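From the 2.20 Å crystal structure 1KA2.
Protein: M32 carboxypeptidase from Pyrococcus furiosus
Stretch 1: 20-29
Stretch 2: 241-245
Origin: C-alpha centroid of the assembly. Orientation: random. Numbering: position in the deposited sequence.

Stretch 1 (20-29) IWAIGHAQSV
Stretch 2, residues 241-245: TTEFG

A helix and an extended segment distant in sequence can be joined by very few residues, provided that a polar anchor and an aromatic wedge act at the same point. The contact between residues 20-29 and 241-245 of the M32 carboxypeptidase from Pyrococcus furiosus illustrates the principle. The first stretch is regular helix throughout, continuing beyond both ends, with phi/psi values close to -60/-43. Its i to i+4 ladder runs from Gly 24 N to Ile 20 O (3.2 Å) through His 25 N to Trp 21 O (2.9 Å) and Gln 27 N to Ile 23 O (2.7 Å), and on to Val 29 N bonded to His 25 O (3.2 Å). The second stretch is extended from Thr 241 to Glu 243, with phi/psi of -130/137, -131/152 and -121/110. At Phe 244 the chain turns a corner (-86/-26), and Gly 245 is almost fully extended at -176/179. The corner lies beside the helix: His 25 CA and Phe 244 CA, at 5.3 Å, set the register.

Trp 21, His 25, Ser 28 and Val 29 supply the helical side of the contact; the steps of four and three from Trp 21 to His 25 to Ser 28 keep these on one side of the helix, and Val 29 follows directly after Ser 28. The anchor is His 25. Its CA-to-CB bond points sideways, but chi1 of 175° (t) and chi2 of 77° bring the imidazole to the corner, where ND1 donates a short hydrogen bond of 2.6 Å to Phe 244 O, with an N-H...O angle of 146°. The carbonyl oxygen lies at the ring edge, near its plane, as donation from a ring nitrogen requires. NE2 is bonded elsewhere in the structure, so this buried histidine has both nitrogens satisfied. Trp 21, also t (174°, chi2 87°), brings CZ2 to 4.0 Å from the same Phe 244 O.

Phe 244 provides the wedge. With chi1 at -71° (m) and chi2 at -179°, its ring reaches the helix although its CA-to-CB bond points sideways, and the residue loses 109 Å² of the 290 Å² buried in total. Val 29, in the t rotamer (176°), places CG2 over one ring face, 3.6 Å from the centroid of the Phe 244 ring and only 12° off its normal, a CH-pi contact well suited to a branched aliphatic residue. The ring also packs against the helix backbone, with Phe 244 CZ 3.6 Å from Val 29 CA and Phe 244 CE2 3.5 Å from Ser 28 O.

The CA-to-CB bond of Ser 28 points toward the second stretch, and its small side chain (chi1 -63°, m) fits closely there, with CB 3.7 Å from Phe 244 CD2 and 4.0 Å from Thr 242 CG2. A water completes the link: it lies 2.9 Å from Ser 28 OG and donates to Glu 243 O, also at 2.9 Å. It thus bridges a polar pair whose direct separation, Ser 28 OG to Glu 243 O, is 3.6 Å. The CA-to-CB bond of Glu 243 points away from the helix, and it is the backbone carbonyl that makes this connection.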

ATOM      1  N   ILE A  20      13.562  -8.840   8.476  1.00 33.18           N
ATOM      2  CA  ILE A  20      13.551  -9.320   7.112  1.00 32.34           C
ATOM      3  C   ILE A  20      12.087  -9.496   6.725  1.00 31.87           C
ATOM      4  O   ILE A  20      11.668  -9.082   5.643  1.00 31.11           O
ATOM      5  CB  ILE A  20      14.305 -10.660   6.983  1.00 30.91           C
ATOM      6  CG1 ILE A  20      15.793 -10.444   7.274  1.00 32.26           C
ATOM      7  CG2 ILE A  20      14.091 -11.228   5.606  1.00 29.68           C
ATOM      8  CD1 ILE A  20      16.646 -11.735   7.186  1.00 28.12           C
ATOM      9  N   TRP A  21      11.307 -10.099   7.621  1.00 30.90           N
ATOM     10  CA  TRP A  21       9.892 -10.307   7.356  1.00 30.00           C
ATOM     11  C   TRP A  21       9.176  -8.974   7.115  1.00 29.85           C
ATOM     12  O   TRP A  21       8.336  -8.867   6.224  1.00 32.24           O
ATOM     13  CB  TRP A  21       9.218 -11.047   8.524  1.00 30.71           C
ATOM     14  CG  TRP A  21       7.723 -11.163   8.350  1.00 27.77           C
ATOM     15  CD1 TRP A  21       7.041 -12.145   7.687  1.00 28.63           C
ATOM     16  CD2 TRP A  21       6.744 -10.205   8.762  1.00 28.35           C
ATOM     17  NE1 TRP A  21       5.697 -11.853   7.652  1.00 28.29           N
ATOM     18  CE2 TRP A  21       5.486 -10.665   8.304  1.00 29.55           C
ATOM     19  CE3 TRP A  21       6.808  -8.993   9.470  1.00 30.23           C
ATOM     20  CZ2 TRP A  21       4.294  -9.958   8.535  1.00 28.64           C
ATOM     21  CZ3 TRP A  21       5.616  -8.281   9.699  1.00 31.19           C
ATOM     22  CH2 TRP A  21       4.379  -8.770   9.227  1.00 29.32           C
ATOM     23  N   ALA A  22       9.507  -7.956   7.901  1.00 28.66           N
ATOM     24  CA  ALA A  22       8.869  -6.650   7.748  1.00 28.05           C
ATOM     25  C   ALA A  22       9.135  -6.007   6.377  1.00 28.46           C
ATOM     26  O   ALA A  22       8.237  -5.411   5.775  1.00 26.60           O
ATOM     27  CB  ALA A  22       9.325  -5.723   8.870  1.00 27.26           C
ATOM     28  N   ILE A  23      10.371  -6.101   5.893  1.00 28.91           N
ATOM     29  CA  ILE A  23      10.681  -5.543   4.584  1.00 30.68           C
ATOM     30  C   ILE A  23       9.812  -6.265   3.550  1.00 30.97           C
ATOM     31  O   ILE A  23       9.290  -5.638   2.631  1.00 33.35           O
ATOM     32  CB  ILE A  23      12.183  -5.715   4.241  1.00 32.45           C
ATOM     33  CG1 ILE A  23      13.026  -4.892   5.217  1.00 32.91           C
ATOM     34  CG2 ILE A  23      12.467  -5.253   2.814  1.00 30.01           C
ATOM     35  CD1 ILE A  23      14.516  -5.041   4.993  1.00 34.30           C
ATOM     36  N   GLY A  24       9.633  -7.577   3.718  1.00 31.88           N
ATOM     37  CA  GLY A  24       8.807  -8.351   2.795  1.00 31.76           C
ATOM     38  C   GLY A  24       7.343  -7.932   2.844  1.00 32.37           C
ATOM     39  O   GLY A  24       6.657  -7.851   1.816  1.00 32.62           O
ATOM     40  N   HIS A  25       6.850  -7.677   4.049  1.00 30.86           N
ATOM     41  CA  HIS A  25       5.480  -7.221   4.211  1.00 29.79           C
ATOM     42  C   HIS A  25       5.380  -5.955   3.374  1.00 29.37           C
ATOM     43  O   HIS A  25       4.471  -5.781   2.566  1.00 28.08           O
ATOM     44  CB  HIS A  25       5.224  -6.873   5.667  1.00 29.66           C
ATOM     45  CG  HIS A  25       3.873  -6.290   5.915  1.00 28.82           C
ATOM     46  ND1 HIS A  25       2.729  -7.057   5.954  1.00 29.67           N
ATOM     47  CD2 HIS A  25       3.481  -5.013   6.136  1.00 29.06           C
ATOM     48  CE1 HIS A  25       1.688  -6.276   6.190  1.00 31.37           C
ATOM     49  NE2 HIS A  25       2.118  -5.031   6.306  1.00 28.33           N
ATOM     50  N   ALA A  26       6.350  -5.073   3.572  1.00 30.53           N
ATOM     51  CA  ALA A  26       6.392  -3.813   2.848  1.00 29.62           C
ATOM     52  C   ALA A  26       6.472  -4.045   1.330  1.00 28.70           C
ATOM     53  O   ALA A  26       5.757  -3.405   0.577  1.00 29.55           O
ATOM     54  CB  ALA A  26       7.574  -2.980   3.334  1.00 28.77           C
ATOM     55  N   GLN A  27       7.319  -4.969   0.878  1.00 28.09           N
ATOM     56  CA  GLN A  27       7.423  -5.226  -0.566  1.00 28.08           C
ATOM     57  C   GLN A  27       6.082  -5.648  -1.169  1.00 25.59           C
ATOM     58  O   GLN A  27       5.724  -5.212  -2.260  1.00 28.36           O
ATOM     59  CB  GLN A  27       8.487  -6.302  -0.863  1.00 26.85           C
ATOM     60  CG  GLN A  27       9.941  -5.853  -0.709  1.00 27.75           C
ATOM     61  CD  GLN A  27      10.466  -5.039  -1.891  1.00 31.06           C
ATOM     62  OE1 GLN A  27      11.636  -5.160  -2.274  1.00 33.29           O
ATOM     63  NE2 GLN A  27       9.613  -4.201  -2.462  1.00 27.87           N
ATOM     64  N   SER A  28       5.339  -6.496  -0.465  1.00 26.18           N
ATOM     65  CA  SER A  28       4.034  -6.960  -0.954  1.00 26.12           C
ATOM     66  C   SER A  28       3.052  -5.809  -1.113  1.00 26.23           C
ATOM     67  O   SER A  28       2.344  -5.695  -2.125  1.00 26.64           O
ATOM     68  CB  SER A  28       3.431  -7.983   0.012  1.00 26.43           C
ATOM     69  OG  SER A  28       4.230  -9.146   0.099  1.00 29.89           O
ATOM     70  N   VAL A  29       2.994  -4.962  -0.096  1.00 24.47           N
ATOM     71  CA  VAL A  29       2.098  -3.826  -0.129  1.00 24.34           C
ATOM     72  C   VAL A  29       2.453  -2.924  -1.306  1.00 23.43           C
ATOM     73  O   VAL A  29       1.575  -2.435  -2.004  1.00 24.39           O
ATOM     74  CB  VAL A  29       2.165  -3.040   1.196  1.00 22.96           C
ATOM     75  CG1 VAL A  29       1.302  -1.798   1.109  1.00 24.88           C
ATOM     76  CG2 VAL A  29       1.659  -3.931   2.327  1.00 23.80           C
ATOM     77  N   THR A 241      -2.539 -12.987  -6.425  1.00 32.39           N
ATOM     78  CA  THR A 241      -2.836 -13.116  -5.010  1.00 30.82           C
ATOM     79  C   THR A 241      -1.612 -12.660  -4.234  1.00 30.68           C
ATOM     80  O   THR A 241      -0.487 -12.978  -4.613  1.00 30.82           O
ATOM     81  CB  THR A 241      -3.136 -14.594  -4.636  1.00 31.14           C
ATOM     82  OG1 THR A 241      -4.367 -15.004  -5.234  1.00 30.95           O
ATOM     83  CG2 THR A 241      -3.212 -14.772  -3.121  1.00 28.99           C
ATOM     84  N   THR A 242      -1.828 -11.892  -3.168  1.00 31.57           N
ATOM     85  CA  THR A 242      -0.726 -11.447  -2.322  1.00 31.22           C
ATOM     86  C   THR A 242      -1.050 -11.721  -0.880  1.00 30.96           C
ATOM     87  O   THR A 242      -2.206 -11.704  -0.478  1.00 32.15           O
ATOM     88  CB  THR A 242      -0.476  -9.943  -2.336  1.00 33.07           C
ATOM     89  OG1 THR A 242      -1.412  -9.291  -3.202  1.00 34.10           O
ATOM     90  CG2 THR A 242       0.959  -9.664  -2.703  1.00 29.86           C
ATOM     91  N   GLU A 243      -0.006 -11.921  -0.095  1.00 31.90           N
ATOM     92  CA  GLU A 243      -0.163 -12.156   1.318  1.00 32.78           C
ATOM     93  C   GLU A 243       0.606 -11.069   2.043  1.00 31.35           C
ATOM     94  O   GLU A 243       1.830 -11.033   1.975  1.00 31.89           O
ATOM     95  CB  GLU A 243       0.423 -13.507   1.708  1.00 35.41           C
ATOM     96  CG  GLU A 243       0.141 -14.611   0.728  1.00 42.06           C
ATOM     97  CD  GLU A 243       1.182 -14.721  -0.372  1.00 44.07           C
ATOM     98  OE1 GLU A 243       2.385 -14.635  -0.059  1.00 44.99           O
ATOM     99  OE2 GLU A 243       0.797 -14.918  -1.547  1.00 47.52           O
ATOM    100  N   PHE A 244      -0.108 -10.161   2.698  1.00 29.75           N
ATOM    101  CA  PHE A 244       0.549  -9.124   3.481  1.00 30.34           C
ATOM    102  C   PHE A 244       0.776  -9.797   4.841  1.00 32.20           C
ATOM    103  O   PHE A 244       1.682  -9.448   5.597  1.00 34.44           O
ATOM    104  CB  PHE A 244      -0.363  -7.898   3.645  1.00 30.31           C
ATOM    105  CG  PHE A 244      -0.561  -7.090   2.381  1.00 28.17           C
ATOM    106  CD1 PHE A 244      -1.342  -5.938   2.403  1.00 28.86           C
ATOM    107  CD2 PHE A 244       0.002  -7.489   1.167  1.00 30.30           C
ATOM    108  CE1 PHE A 244      -1.565  -5.190   1.242  1.00 27.48           C
ATOM    109  CE2 PHE A 244      -0.218  -6.741  -0.012  1.00 28.74           C
ATOM    110  CZ  PHE A 244      -1.007  -5.591   0.036  1.00 28.39           C
ATOM    111  N   GLY A 245      -0.070 -10.783   5.130  1.00 33.13           N
ATOM    112  CA  GLY A 245       0.015 -11.526   6.375  1.00 33.28           C
ATOM    113  C   GLY A 245      -1.018 -12.643   6.392  1.00 33.11           C
ATOM    114  O   GLY A 245      -1.785 -12.809   5.432  1.00 32.91           O
TER
HETATM  115  O   HOH W   1       4.500 -10.305   2.770  1.00 39.73           O